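Local coordinates for NAD-dependent protein deacylase 2 (Archaeoglobus fulgidus, PDB 4TWJ) that removes acetyl groups from protein lysines using NAD, including the N-terminal lysine of the chromatin protein Alba, which raises Alba's DNA affinity and represses transcription, at residues T22-S27 / T99-M104; A81-A86 / Q107-R112. All coordinates share one frame; numbering follows the deposited sequence.

How the contacts relate
Both contacts are buried in the Rossmann-type part of the sirtuin fold, with centres about 12 Å apart, and their segments alternate along the chain. Contact 1 is the deeper, its centre about 3 Å from the centre of the chain, where the loops after strands 18-22 and 94-99 meet in the NAD site; direct hydrogen bonds carry it. Contact 2, its centre about 11 Å from that of the chain and Tyr-83 at its exposed rim, joins helix 80-90 to the end of helix 105-108 through small side chains and waters. The two touch through Ile-26, whose CD1 is 3.8 Å from CD1 of Ile-85 and whose CG1 rests on Ala-81, so helix 80-90 backs the nucleotide loop.

Contact 1 of 2, residues T22-S27 / T99-M104; sequences TGAGIS and TQNIDM. With ACT (acetate ion), chain E; ACT (acetate ion), chain F.
Thr-99 faces Thr-22 in a parallel beta bridge, the two CA atoms 4.7 Å apart, and their hydroxyls meet: OG1 of Thr-99 and OG1 of Thr-22 are hydrogen-bonded at 2.8 Å. With its OG1 anti to the backbone N (chi1 -170°), Thr-99 also accepts from the N of Asn-101, closing an ST turn. Next, Gln-100 N donates to Thr-22 O at 2.9 Å, nearly straight at 167°, while its amide NE2 leaves the pair for Ser-192 OG.

Asn-101 turns its amide toward the loop 22-27. Its ND2 reaches Gly-23 O at 3.0 Å from above the carbonyl plane, although that oxygen lies almost in the amide plane of Asn-101. Ile-26 N bonds to the opposite face of Gly-23 O, so two donors grip it. A water 2.9 Å from Asn-101 ND2 accepts from that nitrogen and donates to Ser-27 OG. An alanine in place of Asn-101 would probably leave Gly-23 O with one donor fewer and this water without its amide partner. Ile-102 N donates to an acetate, probably from the crystallisation liquor. Farther on, Asp-103 receives Ser-27 OG on the syn side of OD1 at 2.5 Å, while its OD2 accepts from Leu-105 N. Loops 22-27 and 99-104 thus meet at the C-terminal ends of neighbouring parallel strands, the NAD-binding edge of a sirtuin Rossmann-type domain.

Contact 2 of 2, residues A81-A86 / Q107-R112; sequences AHYAIA and QRAGSR
A Schellman motif closes the short helix 105-108, and the turn it makes packs against helix 80-90 through Ala-109, Gly-110 and Ser-111. Gly-110 has a phi of 109°, at which a side chain would be jammed against the preceding carbonyl oxygen, and its N bonds back to Gln-107 O. Just before it, Ala-109 directs its methyl at the helix: CB lies 3.6 Å from CB of His-82 and also over one face of the Tyr-83 ring, a CH-pi contact 4.3 Å from the centroid and 27° off the ring normal. CD1 of the same ring is also 3.6 Å from Ala-109 O. One turn along, Ala-86 CB sits 3.4 Å from that same oxygen.

Ser-111 supplies the polar part. Its OG, anti to the carbonyl carbon (chi1 -66°), comes within 3.6 Å of Ala-86 CA and bonds two waters. One, 2.7 Å from OG, donates to His-82 O, and the other is weakly bonded to Ile-85 O. A further water donates to both Ala-86 O and Gly-110 O. Between 81-86 and 107-112 the polar links thus run through water, though Arg-112 N bonds directly to Glu-89 OE1 farther along the helix. Aliphatic carbons and the tyrosine ring make most of the direct packing: a Schellman motif set against helix 80-90 beside the parallel sheet of the sirtuin Rossmann-type domain.

Contact 1 of 2, residues T22-S27 / T99-M104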
loop_
_atom_site.group_PDB
_atom_site.type_symbol
_atom_site.label_atom_id
_atom_site.label_comp_id
_atom_site.label_asym_id
_atom_site.label_seq_id
_atom_site.Cartn_x
_atom_site.Cartn_y
_atom_site.Cartn_z
ATOM N N THR A 22 -0.333 -4.227 1.800
ATOM C CA THR A 22 -0.552 -3.121 2.735
ATOM C C THR A 22 -1.490 -2.046 2.215
ATOM O O THR A 22 -1.584 -1.808 1.010
ATOM C CB THR A 22 0.778 -2.457 3.150
ATOM O OG1 THR A 22 1.367 -1.792 2.025
ATOM C CG2 THR A 22 1.744 -3.503 3.687
ATOM N N GLY A 23 -2.164 -1.390 3.156
ATOM C CA GLY A 23 -3.030 -0.250 2.875
ATOM C C GLY A 23 -2.750 0.896 3.826
ATOM O O GLY A 23 -1.711 0.925 4.497
ATOM N N ALA A 24 -3.696 1.831 3.898
ATOM C CA ALA A 24 -3.489 3.109 4.589
ATOM C C ALA A 24 -3.223 2.997 6.090
ATOM O O ALA A 24 -2.645 3.915 6.679
ATOM C CB ALA A 24 -4.671 4.035 4.338
ATOM N N GLY A 25 -3.638 1.890 6.704
ATOM C CA GLY A 25 -3.435 1.670 8.138
ATOM C C GLY A 25 -1.982 1.719 8.586
ATOM O O GLY A 25 -1.694 2.051 9.739
ATOM N N ILE A 26 -1.067 1.388 7.676
ATOM C CA ILE A 26 0.372 1.405 7.962
ATOM C C ILE A 26 1.004 2.792 7.719
ATOM O O ILE A 26 2.101 3.076 8.207
ATOM C CB ILE A 26 1.088 0.316 7.121
ATOM C CG1 ILE A 26 2.387 -0.138 7.788
ATOM C CG2 ILE A 26 1.346 0.792 5.698
ATOM C CD1 ILE A 26 3.094 -1.244 7.029
ATOM N N SER A 27 0.308 3.647 6.969
ATOM C CA SER A 27 0.807 4.978 6.607
ATOM C C SER A 27 0.251 6.103 7.483
ATOM O O SER A 27 0.865 7.167 7.585
ATOM C CB SER A 27 0.468 5.286 5.145
ATOM O OG SER A 27 1.150 4.411 4.261
ATOM N N THR A 99 1.256 -2.939 -2.419
ATOM C CA THR A 99 0.710 -1.841 -1.627
ATOM C C THR A 99 -0.330 -1.015 -2.375
ATOM O O THR A 99 -0.233 -0.807 -3.585
ATOM C CB THR A 99 1.814 -0.913 -1.063
ATOM O OG1 THR A 99 1.228 -0.004 -0.125
ATOM C CG2 THR A 99 2.511 -0.129 -2.165
ATOM N N GLN A 100 -1.315 -0.551 -1.616
ATOM C CA GLN A 100 -2.328 0.369 -2.103
ATOM C C GLN A 100 -1.881 1.814 -1.893
ATOM O O GLN A 100 -2.550 2.737 -2.351
ATOM C CB GLN A 100 -3.640 0.141 -1.351
ATOM C CG GLN A 100 -4.211 -1.258 -1.514
ATOM C CD GLN A 100 -5.503 -1.459 -0.750
ATOM O OE1 GLN A 100 -6.555 -0.973 -1.155
ATOM N NE2 GLN A 100 -5.434 -2.182 0.358
ATOM N N ASN A 101 -0.761 1.995 -1.193
ATOM C CA ASN A 101 -0.307 3.317 -0.761
ATOM C C ASN A 101 0.557 4.016 -1.800
ATOM O O ASN A 101 1.241 3.368 -2.584
ATOM C CB ASN A 101 0.472 3.197 0.551
ATOM C CG ASN A 101 -0.319 2.495 1.636
ATOM O OD1 ASN A 101 -1.546 2.565 1.667
ATOM N ND2 ASN A 101 0.383 1.804 2.527
ATOM N N ILE A 102 0.534 5.349 -1.775
ATOM C CA ILE A 102 1.185 6.163 -2.805
ATOM C C ILE A 102 2.350 6.987 -2.255
ATOM O O ILE A 102 2.911 7.821 -2.970
ATOM C CB ILE A 102 0.170 7.109 -3.487
ATOM C CG1 ILE A 102 -0.464 8.075 -2.476
ATOM C CG2 ILE A 102 -0.907 6.293 -4.188
ATOM C CD1 ILE A 102 -1.144 9.267 -3.117
ATOM N N ASP A 103 2.720 6.715 -1.005
ATOM C CA ASP A 103 3.680 7.529 -0.250
ATOM C C ASP A 103 5.126 7.034 -0.324
ATOM O O ASP A 103 6.025 7.683 0.212
ATOM C CB ASP A 103 3.247 7.607 1.223
ATOM C CG ASP A 103 3.008 6.234 1.846
ATOM O OD1 ASP A 103 2.087 6.114 2.673
ATOM O OD2 ASP A 103 3.721 5.270 1.504
ATOM N N MET A 104 5.339 5.878 -0.958
ATOM C CA MET A 104 6.678 5.301 -1.159
ATOM C C MET A 104 7.445 4.990 0.134
ATOM O O MET A 104 8.669 4.864 0.112
ATOM C CB MET A 104 7.525 6.209 -2.062
ATOM C CG MET A 104 6.860 6.555 -3.382
ATOM S SD MET A 104 7.854 7.691 -4.362
ATOM C CE MET A 104 9.143 6.597 -4.938
HETATM C C ACT E . -1.566 6.442 1.017
HETATM O O ACT E . -0.329 6.600 0.998
HETATM O OXT ACT E . -2.215 6.232 -0.030
HETATM C CH3 ACT E . -2.290 6.504 2.328
HETATM C C ACT F . -7.616 0.946 4.165
HETATM O O ACT F . -8.558 0.138 4.035
HETATM O OXT ACT F . -6.788 1.137 3.249
HETATM C CH3 ACT F . -7.476 1.698 5.454
HETATM O O HOH W 1 2.985 2.547 3.639
#

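Contact 2 of 2, residues A81-A86 / Q107-R112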
loop_
_atom_site.group_PDB
_atom_site.type_symbol
_atom_site.label_atom_id
_atom_site.label_comp_id
_atom_site.label_asym_id
_atom_site.label_seq_id
_atom_site.Cartn_x
_atom_site.Cartn_y
_atom_site.Cartn_z
ATOM N N ALA A 81 6.818 -0.741 11.309
ATOM C CA ALA A 81 6.143 -1.727 10.454
ATOM C C ALA A 81 6.806 -1.805 9.076
ATOM O O ALA A 81 7.014 -2.898 8.544
ATOM C CB ALA A 81 4.661 -1.408 10.321
ATOM N N HIS A 82 7.148 -0.650 8.507
ATOM C CA HIS A 82 7.846 -0.608 7.223
ATOM C C HIS A 82 9.224 -1.250 7.331
ATOM O O HIS A 82 9.634 -1.995 6.449
ATOM C CB HIS A 82 7.994 0.827 6.713
ATOM C CG HIS A 82 6.695 1.500 6.402
ATOM N ND1 HIS A 82 6.119 2.426 7.243
ATOM C CD2 HIS A 82 5.864 1.394 5.339
ATOM C CE1 HIS A 82 4.989 2.859 6.715
ATOM N NE2 HIS A 82 4.812 2.250 5.557
ATOM N N TYR A 83 9.940 -0.959 8.413
ATOM C CA TYR A 83 11.273 -1.529 8.596
ATOM C C TYR A 83 11.217 -3.039 8.822
ATOM O O TYR A 83 12.080 -3.767 8.334
ATOM C CB TYR A 83 12.020 -0.831 9.734
ATOM C CG TYR A 83 12.458 0.568 9.365
ATOM C CD1 TYR A 83 13.393 0.774 8.354
ATOM C CD2 TYR A 83 11.933 1.682 10.013
ATOM C CE1 TYR A 83 13.794 2.048 7.999
ATOM C CE2 TYR A 83 12.333 2.961 9.667
ATOM C CZ TYR A 83 13.261 3.138 8.660
ATOM O OH TYR A 83 13.664 4.403 8.307
ATOM N N ALA A 84 10.197 -3.504 9.540
ATOM C CA ALA A 84 10.012 -4.941 9.759
ATOM C C ALA A 84 9.776 -5.673 8.441
ATOM O O ALA A 84 10.363 -6.726 8.194
ATOM C CB ALA A 84 8.863 -5.191 10.719
ATOM N N ILE A 85 8.925 -5.103 7.593
ATOM C CA ILE A 85 8.631 -5.691 6.286
ATOM C C ILE A 85 9.875 -5.683 5.392
ATOM O O ILE A 85 10.133 -6.652 4.680
ATOM C CB ILE A 85 7.428 -4.979 5.619
ATOM C CG1 ILE A 85 6.153 -5.290 6.409
ATOM C CG2 ILE A 85 7.262 -5.413 4.169
ATOM C CD1 ILE A 85 4.992 -4.371 6.103
ATOM N N ALA A 86 10.648 -4.600 5.447
ATOM C CA ALA A 86 11.928 -4.537 4.750
ATOM C C ALA A 86 12.879 -5.633 5.236
ATOM O O ALA A 86 13.557 -6.271 4.432
ATOM C CB ALA A 86 12.566 -3.164 4.926
ATOM N N GLN A 107 9.647 1.702 0.064
ATOM C CA GLN A 107 10.936 1.867 -0.615
ATOM C C GLN A 107 11.922 2.652 0.244
ATOM O O GLN A 107 13.110 2.328 0.278
ATOM C CB GLN A 107 10.774 2.572 -1.966
ATOM C CG GLN A 107 9.970 1.804 -3.001
ATOM C CD GLN A 107 8.508 2.191 -2.989
ATOM O OE1 GLN A 107 7.873 2.198 -1.939
ATOM N NE2 GLN A 107 7.973 2.538 -4.154
ATOM N N ARG A 108 11.422 3.673 0.937
ATOM C CA ARG A 108 12.257 4.499 1.813
ATOM C C ARG A 108 12.727 3.742 3.059
ATOM O O ARG A 108 13.716 4.129 3.689
ATOM C CB ARG A 108 11.518 5.780 2.216
ATOM C CG ARG A 108 11.322 6.756 1.063
ATOM C CD ARG A 108 11.348 8.205 1.526
ATOM N NE ARG A 108 10.193 8.548 2.350
ATOM C CZ ARG A 108 9.980 9.747 2.891
ATOM N NH1 ARG A 108 10.846 10.741 2.709
ATOM N NH2 ARG A 108 8.893 9.956 3.623
ATOM N N ALA A 109 12.021 2.667 3.406
ATOM C CA ALA A 109 12.428 1.777 4.494
ATOM C C ALA A 109 13.405 0.686 4.040
ATOM O O ALA A 109 13.906 -0.069 4.871
ATOM C CB ALA A 109 11.199 1.140 5.131
ATOM N N GLY A 110 13.656 0.591 2.733
ATOM C CA GLY A 110 14.596 -0.390 2.184
ATOM C C GLY A 110 13.986 -1.543 1.399
ATOM O O GLY A 110 14.717 -2.385 0.872
ATOM N N SER A 111 12.658 -1.601 1.311
ATOM C CA SER A 111 12.004 -2.625 0.499
ATOM C C SER A 111 12.350 -2.397 -0.970
ATOM O O SER A 111 12.418 -1.258 -1.428
ATOM C CB SER A 111 10.483 -2.607 0.687
ATOM O OG SER A 111 10.111 -2.980 2.003
ATOM N N ARG A 112 12.580 -3.482 -1.699
ATOM C CA ARG A 112 12.954 -3.396 -3.107
ATOM C C ARG A 112 11.818 -3.846 -4.015
ATOM O O ARG A 112 11.417 -3.117 -4.923
ATOM C CB ARG A 112 14.194 -4.237 -3.373
ATOM C CG ARG A 112 15.433 -3.715 -2.667
ATOM C CD ARG A 112 16.677 -4.403 -3.193
ATOM N NE ARG A 112 17.857 -4.104 -2.388
ATOM C CZ ARG A 112 19.063 -4.619 -2.604
ATOM N NH1 ARG A 112 19.264 -5.464 -3.611
ATOM N NH2 ARG A 112 20.076 -4.285 -1.812
HETATM O O HOH W 2 8.581 -1.806 3.905
HETATM O O HOH W 3 9.968 -5.582 2.021
HETATM O O HOH W 4 14.932 -5.380 1.872
#